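Local coordinates for protein endo-1,3-beta-glucanase, family GH16 (Zobellia galactanivorans, PDB 4BPZ) that probably hydrolyses internal 1,3-beta-glucosidic bonds of glucans such as algal laminarin, as the calcium-binding catalytic module of a family 16 glycoside hydrolase, at residues H49-S54 and D81-R86; L64-I69 and L226-G231; G23-E28 and E55-S60. The protein carries 1 engineered substitution. All coordinates share one frame; numbering follows the deposited sequence.

Interaction 1 of 3, residues H49-S54 and D81-R86; sequences HYTNRS and DYTSAR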
loop_
_atom_site.group_PDB
_atom_site.type_symbol
_atom_site.label_atom_id
_atom_site.label_comp_id
_atom_site.label_asym_id
_atom_site.label_seq_id
_atom_site.Cartn_x
_atom_site.Cartn_y
_atom_site.Cartn_z
ATOM N N HIS A 49 -9.822 -11.786 3.865
ATOM C CA HIS A 49 -9.249 -11.488 5.177
ATOM C C HIS A 49 -7.754 -11.321 5.052
ATOM O O HIS A 49 -7.109 -11.920 4.211
ATOM C CB HIS A 49 -9.521 -12.603 6.180
ATOM C CG HIS A 49 -10.830 -12.461 6.909
ATOM N ND1 HIS A 49 -11.192 -11.344 7.527
ATOM C CD2 HIS A 49 -11.848 -13.384 7.114
ATOM C CE1 HIS A 49 -12.408 -11.533 8.071
ATOM N NE2 HIS A 49 -12.781 -12.780 7.830
ATOM N N TYR A 50 -7.232 -10.489 5.938
ATOM C CA TYR A 50 -5.784 -10.322 6.086
ATOM C C TYR A 50 -5.294 -11.080 7.314
ATOM O O TYR A 50 -5.959 -11.092 8.327
ATOM C CB TYR A 50 -5.431 -8.832 6.172
ATOM C CG TYR A 50 -5.601 -8.098 4.861
ATOM C CD1 TYR A 50 -4.910 -8.506 3.716
ATOM C CD2 TYR A 50 -6.392 -6.951 4.766
ATOM C CE1 TYR A 50 -5.008 -7.811 2.528
ATOM C CE2 TYR A 50 -6.503 -6.249 3.583
ATOM C CZ TYR A 50 -5.797 -6.673 2.466
ATOM O OH TYR A 50 -5.866 -5.972 1.278
ATOM N N THR A 51 -4.154 -11.767 7.175
ATOM C CA THR A 51 -3.639 -12.623 8.278
ATOM C C THR A 51 -2.177 -12.324 8.413
ATOM O O THR A 51 -1.511 -11.763 7.539
ATOM C CB THR A 51 -3.899 -14.130 8.075
ATOM O OG1 THR A 51 -2.784 -14.755 7.421
ATOM C CG2 THR A 51 -5.213 -14.412 7.422
ATOM N N ASN A 52 -1.616 -12.808 9.558
ATOM C CA ASN A 52 -0.175 -12.684 9.759
ATOM C C ASN A 52 0.554 -13.999 9.587
ATOM O O ASN A 52 1.678 -14.157 10.041
ATOM C CB ASN A 52 0.197 -12.020 11.101
ATOM C CG ASN A 52 0.022 -12.917 12.289
ATOM O OD1 ASN A 52 0.583 -12.588 13.424
ATOM N ND2 ASN A 52 -0.605 -13.974 12.172
ATOM N N ARG A 53 -0.071 -14.960 8.890
ATOM C CA ARG A 53 0.482 -16.272 8.716
ATOM C C ARG A 53 1.476 -16.351 7.625
ATOM O O ARG A 53 1.469 -15.554 6.660
ATOM C CB ARG A 53 -0.641 -17.293 8.439
ATOM C CG ARG A 53 -1.782 -17.310 9.429
ATOM C CD ARG A 53 -2.837 -18.239 8.922
ATOM N NE ARG A 53 -3.333 -17.713 7.651
ATOM C CZ ARG A 53 -3.937 -18.422 6.696
ATOM N NH1 ARG A 53 -4.285 -19.680 6.868
ATOM N NH2 ARG A 53 -4.188 -17.862 5.514
ATOM N N SER A 54 2.331 -17.363 7.671
ATOM C CA SER A 54 3.247 -17.631 6.532
ATOM C C SER A 54 2.568 -17.984 5.248
ATOM O O SER A 54 3.164 -17.773 4.190
ATOM C CB SER A 54 4.273 -18.739 6.789
ATOM O OG SER A 54 5.213 -18.278 7.718
ATOM N N ASP A 81 -13.568 -15.843 1.544
ATOM C CA ASP A 81 -13.133 -16.891 0.595
ATOM C C ASP A 81 -11.686 -16.713 0.134
ATOM O O ASP A 81 -11.191 -17.542 -0.636
ATOM C CB ASP A 81 -14.023 -16.821 -0.659
ATOM C CG ASP A 81 -15.438 -17.231 -0.380
ATOM O OD1 ASP A 81 -15.669 -17.938 0.638
ATOM O OD2 ASP A 81 -16.319 -16.844 -1.183
ATOM N N TYR A 82 -10.985 -15.652 0.577
ATOM C CA TYR A 82 -9.620 -15.376 0.212
ATOM C C TYR A 82 -8.875 -14.918 1.436
ATOM O O TYR A 82 -9.462 -14.240 2.298
ATOM C CB TYR A 82 -9.484 -14.286 -0.884
ATOM C CG TYR A 82 -10.281 -14.633 -2.125
ATOM C CD1 TYR A 82 -11.645 -14.255 -2.207
ATOM C CD2 TYR A 82 -9.748 -15.385 -3.142
ATOM C CE1 TYR A 82 -12.435 -14.665 -3.298
ATOM C CE2 TYR A 82 -10.504 -15.792 -4.273
ATOM C CZ TYR A 82 -11.827 -15.407 -4.324
ATOM O OH TYR A 82 -12.564 -15.831 -5.397
ATOM N N THR A 83 -7.585 -15.154 1.450
ATOM C CA THR A 83 -6.673 -14.580 2.484
ATOM C C THR A 83 -5.540 -13.876 1.807
ATOM O O THR A 83 -5.147 -14.191 0.649
ATOM C CB THR A 83 -6.120 -15.740 3.402
ATOM O OG1 THR A 83 -5.384 -16.624 2.588
ATOM C CG2 THR A 83 -7.193 -16.416 4.163
ATOM N N SER A 84 -4.962 -12.892 2.492
ATOM C CA SER A 84 -3.836 -12.126 1.999
ATOM C C SER A 84 -3.130 -11.509 3.225
ATOM O O SER A 84 -3.417 -11.903 4.359
ATOM C CB SER A 84 -4.330 -11.100 0.989
ATOM O OG SER A 84 -3.271 -10.448 0.374
ATOM N N ALA A 85 -2.245 -10.552 2.969
ATOM C CA ALA A 85 -1.605 -9.813 4.065
ATOM C C ALA A 85 -1.650 -8.333 3.735
ATOM O O ALA A 85 -1.654 -7.905 2.579
ATOM C CB ALA A 85 -0.182 -10.262 4.295
ATOM N N ARG A 86 -1.679 -7.560 4.834
ATOM C CA ARG A 86 -1.703 -6.083 4.808
ATOM C C ARG A 86 -0.671 -5.618 5.882
ATOM O O ARG A 86 -0.972 -5.724 7.078
ATOM C CB ARG A 86 -3.118 -5.540 5.084
ATOM C CG ARG A 86 -3.215 -4.040 5.143
ATOM C CD ARG A 86 -4.675 -3.657 5.069
ATOM N NE ARG A 86 -4.891 -2.207 5.353
ATOM C CZ ARG A 86 -5.795 -1.458 4.729
ATOM N NH1 ARG A 86 -6.400 -1.839 3.631
ATOM N NH2 ARG A 86 -6.027 -0.220 5.226
HETATM O O HOH W 1 -7.163 -3.705 1.538
HETATM O O HOH W 2 -1.966 -8.903 7.395
#
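Y50 lies with one ring face against R86, where strand 48-50 adds a short parallel ladder to strand 82-93 in the beta-jelly roll of family 16. The ladder is tightly packed. H49 N bonds to Y82 O, S84 N bonds to H49 O at 2.9 Å, and T51 N bonds to S84 O at 2.9 Å. T83 CA and Y50 CA add CA-H...O contacts to H49 O and S84 O.

The ring is also tightly packed. Y50 CD1 lies 3.3 Å from A85 C, and S84 C sits at the ring edge. R86 CB is 3.5 Å from the centroid of the Y50 ring, 9° off its normal, in a CH-pi contact. R86 CG is anti to the backbone N (chi1 177°). The extended chain crosses the ring obliquely, with R86 CD 3.5 Å from Y50 CE2, and carries the guanidinium on to E123. Y50 thus backs an arginine of the glycan pocket, whose NH2 forms a salt bridge with E123 and a weak bond to a bound glucose. Water 1 lies in the ring plane, 2.6 Å from Y50 OH, and accepts weakly from R86 NH1.

Past T51 the chains part and the contact loosens. Water 2 bridges T51 O and R86 N. R53 NH1 and T83 OG1 both turn to E71. T51 forms an ST turn, its OG1 accepting from R53 N and, at 3.0 Å, from R53 NE.

Interaction 2 of 3, residues L64-I69 and L226-G231; sequences LKIRAI and LNIAMG
I66 and I228 pack side by side between two facing strands of the jelly-roll sandwich. Strand 82-93 pairs with both and links them at this side of the sandwich. Strands 64-69 and 226-230 run nearly parallel, 14° apart, and the segment axes approach to 7.2 Å. Side chains of one strand meet side chains and backbone of the other.

The two isoleucines slide past each other in opposite directions. In I66, CG1 is anti to the carbonyl carbon (chi1 -65°) and CG2 is anti to the backbone N. I66 CG2 meets I228 CG1 at 3.9 Å. I66 CD1 meets L226 CB at 3.8 Å, the two side chains crossing at about a right angle. I228 CD1 presses on the backbone, 3.4 Å from I66 O. An alanine in place of I66 would probably open a gap where CG2 and CD1 sat, leaving I228 CG1 and L226 CB without those contacts.

At one end, L64 CD2 and L226 CD1 touch more loosely at 4.2 Å. N227 points away from this core, and its OD1 bonds to W115 NE1 on the side of the bound glycan. At the other end, A68 meets M230, whose chain bends at chi2 (-57°). M230 SD lies 3.7 Å from A68 CB.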
loop_
_atom_site.group_PDB
_atom_site.type_symbol
_atom_site.label_atom_id
_atom_site.label_comp_id
_atom_site.label_asym_id
_atom_site.label_seq_id
_atom_site.Cartn_x
_atom_site.Cartn_y
_atom_site.Cartn_z
ATOM N N LEU A 64 10.615 -9.943 -0.046
ATOM C CA LEU A 64 9.340 -10.169 0.627
ATOM C C LEU A 64 8.336 -10.639 -0.388
ATOM O O LEU A 64 8.245 -10.098 -1.494
ATOM C CB LEU A 64 8.868 -8.781 1.214
ATOM C CG LEU A 64 7.415 -8.762 1.688
ATOM C CD1 LEU A 64 7.208 -9.618 2.927
ATOM C CD2 LEU A 64 7.040 -7.329 1.972
ATOM N N LYS A 65 7.527 -11.637 -0.009
ATOM C CA LYS A 65 6.360 -11.978 -0.779
ATOM C C LYS A 65 5.136 -11.768 0.055
ATOM O O LYS A 65 5.079 -12.184 1.246
ATOM C CB LYS A 65 6.366 -13.489 -1.161
ATOM C CG LYS A 65 7.388 -13.842 -2.204
ATOM C CD LYS A 65 8.816 -13.985 -1.669
ATOM C CE LYS A 65 9.682 -14.776 -2.610
ATOM N NZ LYS A 65 11.071 -14.794 -2.120
ATOM N N ILE A 66 4.124 -11.098 -0.531
ATOM C CA ILE A 66 2.762 -11.125 -0.016
ATOM C C ILE A 66 1.994 -12.032 -0.985
ATOM O O ILE A 66 2.164 -11.925 -2.209
ATOM C CB ILE A 66 2.124 -9.699 0.032
ATOM C CG1 ILE A 66 2.948 -8.890 1.047
ATOM C CG2 ILE A 66 0.667 -9.798 0.399
ATOM C CD1 ILE A 66 2.589 -7.363 1.003
ATOM N N ARG A 67 1.215 -12.958 -0.424
ATOM C CA ARG A 67 0.543 -13.999 -1.243
ATOM C C ARG A 67 -0.901 -14.007 -0.897
ATOM O O ARG A 67 -1.299 -14.197 0.265
ATOM C CB ARG A 67 1.245 -15.326 -0.958
ATOM C CG ARG A 67 0.555 -16.515 -1.689
ATOM C CD ARG A 67 1.403 -17.751 -1.743
ATOM N NE ARG A 67 1.834 -18.151 -0.394
ATOM C CZ ARG A 67 2.933 -18.866 -0.109
ATOM N NH1 ARG A 67 3.699 -19.335 -1.109
ATOM N NH2 ARG A 67 3.243 -19.069 1.167
ATOM N N ALA A 68 -1.740 -13.812 -1.935
ATOM C CA ALA A 68 -3.190 -13.926 -1.817
ATOM C C ALA A 68 -3.589 -15.340 -2.235
ATOM O O ALA A 68 -3.048 -15.865 -3.224
ATOM C CB ALA A 68 -3.850 -12.926 -2.714
ATOM N N ILE A 69 -4.554 -15.921 -1.556
ATOM C CA ILE A 69 -4.918 -17.349 -1.742
ATOM C C ILE A 69 -6.405 -17.475 -1.684
ATOM O O ILE A 69 -7.081 -16.882 -0.845
ATOM C CB ILE A 69 -4.324 -18.231 -0.646
ATOM C CG1 ILE A 69 -2.837 -18.018 -0.432
ATOM C CG2 ILE A 69 -4.606 -19.693 -0.930
ATOM C CD1 ILE A 69 -2.252 -18.748 0.747
ATOM N N LEU A 226 1.465 -1.998 2.529
ATOM C CA LEU A 226 1.719 -2.932 1.420
ATOM C C LEU A 226 0.681 -4.022 1.527
ATOM O O LEU A 226 0.532 -4.615 2.608
ATOM C CB LEU A 226 3.097 -3.609 1.602
ATOM C CG LEU A 226 4.254 -2.637 1.606
ATOM C CD1 LEU A 226 5.516 -3.432 2.077
ATOM C CD2 LEU A 226 4.483 -1.957 0.290
ATOM N N ASN A 227 -0.027 -4.333 0.447
ATOM C CA ASN A 227 -1.097 -5.330 0.563
ATOM C C ASN A 227 -1.453 -5.897 -0.814
ATOM O O ASN A 227 -1.141 -5.273 -1.836
ATOM C CB ASN A 227 -2.350 -4.763 1.240
ATOM C CG ASN A 227 -3.024 -3.703 0.421
ATOM O OD1 ASN A 227 -2.522 -2.577 0.360
ATOM N ND2 ASN A 227 -4.069 -4.050 -0.308
ATOM N N ILE A 228 -2.169 -7.013 -0.827
ATOM C CA ILE A 228 -2.969 -7.434 -2.024
ATOM C C ILE A 228 -4.396 -7.569 -1.582
ATOM O O ILE A 228 -4.685 -8.482 -0.799
ATOM C CB ILE A 228 -2.504 -8.751 -2.677
ATOM C CG1 ILE A 228 -1.004 -8.848 -2.954
ATOM C CG2 ILE A 228 -3.326 -8.933 -3.966
ATOM C CD1 ILE A 228 -0.611 -10.265 -3.375
ATOM N N ALA A 229 -5.300 -6.739 -2.072
ATOM C CA ALA A 229 -6.732 -6.989 -1.877
ATOM C C ALA A 229 -7.200 -7.926 -2.980
ATOM O O ALA A 229 -6.618 -7.978 -4.063
ATOM C CB ALA A 229 -7.473 -5.664 -1.904
ATOM N N MET A 230 -8.276 -8.623 -2.723
ATOM C CA MET A 230 -8.945 -9.510 -3.734
ATOM C C MET A 230 -10.332 -8.975 -4.016
ATOM O O MET A 230 -11.115 -8.722 -3.111
ATOM C CB MET A 230 -9.027 -10.900 -3.229
ATOM C CG MET A 230 -7.685 -11.620 -3.137
ATOM S SD MET A 230 -6.748 -11.724 -4.716
ATOM C CE MET A 230 -7.918 -12.623 -5.763
ATOM N N GLY A 231 -10.643 -8.826 -5.306
ATOM C CA GLY A 231 -11.969 -8.336 -5.680
ATOM C C GLY A 231 -12.169 -6.910 -5.222
ATOM O O GLY A 231 -11.261 -6.083 -5.136
#

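Interaction 3 of 3, residues G23-E28 and E55-S60; sequences GKPDPE and ENSFVS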
loop_
_atom_site.group_PDB
_atom_site.type_symbol
_atom_site.label_atom_id
_atom_site.label_comp_id
_atom_site.label_asym_id
_atom_site.label_seq_id
_atom_site.Cartn_x
_atom_site.Cartn_y
_atom_site.Cartn_z
ATOM N N GLY A 23 12.089 -15.726 6.862
ATOM C CA GLY A 23 11.058 -15.900 7.847
ATOM C C GLY A 23 10.108 -14.762 7.831
ATOM O O GLY A 23 9.740 -14.308 6.692
ATOM N N LYS A 24 9.524 -14.399 8.998
ATOM C CA LYS A 24 8.482 -13.425 9.101
ATOM C C LYS A 24 9.129 -12.071 8.711
ATOM O O LYS A 24 10.266 -11.699 9.050
ATOM C CB LYS A 24 7.947 -13.335 10.528
ATOM C CG LYS A 24 7.352 -14.630 11.110
ATOM C CD LYS A 24 6.800 -14.370 12.551
ATOM C CE LYS A 24 7.761 -13.714 13.601
ATOM N NZ LYS A 24 7.991 -12.212 13.700
ATOM N N PRO A 25 8.391 -11.215 8.028
ATOM C CA PRO A 25 8.785 -9.805 7.959
ATOM C C PRO A 25 9.266 -9.278 9.329
ATOM O O PRO A 25 8.642 -9.532 10.393
ATOM C CB PRO A 25 7.483 -9.117 7.484
ATOM C CG PRO A 25 6.820 -10.157 6.701
ATOM C CD PRO A 25 7.050 -11.480 7.411
ATOM N N ASP A 26 10.341 -8.498 9.290
ATOM C CA ASP A 26 10.973 -8.022 10.545
ATOM C C ASP A 26 9.918 -7.349 11.477
ATOM O O ASP A 26 9.405 -6.278 11.109
ATOM C CB ASP A 26 12.116 -7.087 10.153
ATOM C CG ASP A 26 12.919 -6.590 11.322
ATOM O OD1 ASP A 26 12.540 -6.698 12.490
ATOM O OD2 ASP A 26 14.001 -6.032 11.022
ATOM N N PRO A 27 9.695 -7.885 12.693
ATOM C CA PRO A 27 8.690 -7.250 13.578
ATOM C C PRO A 27 9.066 -5.903 14.106
ATOM O O PRO A 27 8.251 -5.167 14.631
ATOM C CB PRO A 27 8.508 -8.282 14.662
ATOM C CG PRO A 27 9.905 -8.890 14.788
ATOM C CD PRO A 27 10.271 -9.105 13.274
ATOM N N GLU A 28 10.339 -5.520 14.028
ATOM C CA GLU A 28 10.711 -4.151 14.364
ATOM C C GLU A 28 10.360 -3.144 13.302
ATOM O O GLU A 28 10.300 -1.938 13.588
ATOM C CB GLU A 28 12.232 -4.046 14.621
ATOM C CG GLU A 28 12.755 -4.745 15.886
ATOM C CD GLU A 28 14.312 -4.674 16.099
ATOM O OE1 GLU A 28 15.064 -3.966 15.355
ATOM O OE2 GLU A 28 14.815 -5.347 17.052
ATOM N N GLU A 55 1.285 -18.379 5.298
ATOM C CA GLU A 55 0.552 -18.532 4.034
ATOM C C GLU A 55 0.595 -17.236 3.253
ATOM O O GLU A 55 0.655 -17.274 1.997
ATOM C CB GLU A 55 -0.909 -18.821 4.339
ATOM C CG GLU A 55 -1.261 -20.290 4.520
ATOM C CD GLU A 55 -0.921 -20.866 5.872
ATOM O OE1 GLU A 55 -0.352 -20.189 6.738
ATOM O OE2 GLU A 55 -1.257 -22.082 6.072
ATOM N N ASN A 56 0.447 -16.088 3.916
ATOM C CA ASN A 56 0.246 -14.841 3.210
ATOM C C ASN A 56 1.358 -13.886 3.150
ATOM O O ASN A 56 1.283 -12.918 2.398
ATOM C CB ASN A 56 -1.046 -14.151 3.757
ATOM C CG ASN A 56 -2.258 -15.039 3.752
ATOM O OD1 ASN A 56 -2.812 -15.382 4.803
ATOM N ND2 ASN A 56 -2.708 -15.471 2.550
ATOM N N SER A 57 2.473 -14.128 3.886
ATOM C CA SER A 57 3.629 -13.294 3.735
ATOM C C SER A 57 4.796 -14.014 4.260
ATOM O O SER A 57 4.732 -14.770 5.257
ATOM C CB SER A 57 3.479 -11.915 4.368
ATOM O OG SER A 57 3.279 -12.066 5.770
ATOM N N PHE A 58 5.951 -13.771 3.629
ATOM C CA PHE A 58 7.191 -14.493 4.017
ATOM C C PHE A 58 8.352 -13.806 3.305
ATOM O O PHE A 58 8.166 -13.185 2.196
ATOM C CB PHE A 58 7.135 -16.020 3.663
ATOM C CG PHE A 58 6.785 -16.268 2.232
ATOM C CD1 PHE A 58 5.476 -16.211 1.765
ATOM C CD2 PHE A 58 7.767 -16.615 1.296
ATOM C CE1 PHE A 58 5.150 -16.488 0.444
ATOM C CE2 PHE A 58 7.434 -16.973 -0.003
ATOM C CZ PHE A 58 6.104 -16.863 -0.448
ATOM N N VAL A 59 9.539 -13.968 3.856
ATOM C CA VAL A 59 10.713 -13.357 3.285
ATOM C C VAL A 59 11.685 -14.495 2.989
ATOM O O VAL A 59 11.952 -15.381 3.836
ATOM C CB VAL A 59 11.384 -12.365 4.252
ATOM C CG1 VAL A 59 12.583 -11.656 3.661
ATOM C CG2 VAL A 59 10.328 -11.301 4.689
ATOM N N SER A 60 12.206 -14.499 1.770
ATOM C CA SER A 60 13.137 -15.570 1.387
ATOM C C SER A 60 13.857 -15.113 0.173
ATOM O O SER A 60 13.354 -14.294 -0.642
ATOM C CB SER A 60 12.415 -16.868 1.016
ATOM O OG SER A 60 11.465 -16.700 -0.041
#
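G23 and V59 form a single antiparallel bridge, a hydrogen-bonded pair that fastens the loop 23-28 to strand 57-60. G23 N donates to V59 O at 3.0 Å, with an angle of 162° at the hydrogen. V59 N donates to G23 O at 2.9 Å and is more bent at the hydrogen, 140°. The backbone of G23 is folded so that a CB would jam against the preceding carbonyl oxygen, and its lack of a side chain allows the turn. After the bridge the loop leaves the strand.

V59 carries most of the side-chain contact. Its CG1 is anti to the backbone N (chi1 -177°), while CG2 lies beside that N and on the loop. V59 CG2 sits 3.9 Å from P25 N and 4.2 Å from P25 CG. The proline ring also approaches S57, with P25 CG 4.1 Å from S57 OG, a loose contact. That hydroxyl is held by Y32 OH. P25 is buried further by W30, Y32 and L64, while F19 and Y21 pack on V59. The CB of F58 points away from the loop, and its side chain packs on K65 and R67.

The bridge lies beside the calcium site. The side chain of V59 is about 7 Å from the ion at the nearest atoms, and the ion is bound by E18, E20, G62 and D250. The loop follows E18 and E20 in the chain, and strand 57-60 leads to G62. The bridge therefore joins two chain segments that each adjoin ligands of the calcium site of this jelly roll.

Interactions 1 and 2 are buried, while interaction 3 lies partly at the surface. Interaction 2 is apolar packing between facing strands. Interaction 1 combines backbone bonding with polar side chains, one of which reaches the glycan pocket. Interaction 3 rests on a single backbone bridge close to calcium, plus the packing of V59 on P25. Interactions 1 and 2 meet through neighbouring strands; 55-60 joins them through K65 and N56. T83 O bonds to I69 N and S84 OG bonds to I228 O, tying the 81-86 segment to both strands of interaction 2. K65 N bonds to F58 O, joining 64-69 to 55-60. N56 links interactions 1 and 3, its OD1 bonding to T51 OG1 and its ND2 to T83 OG1.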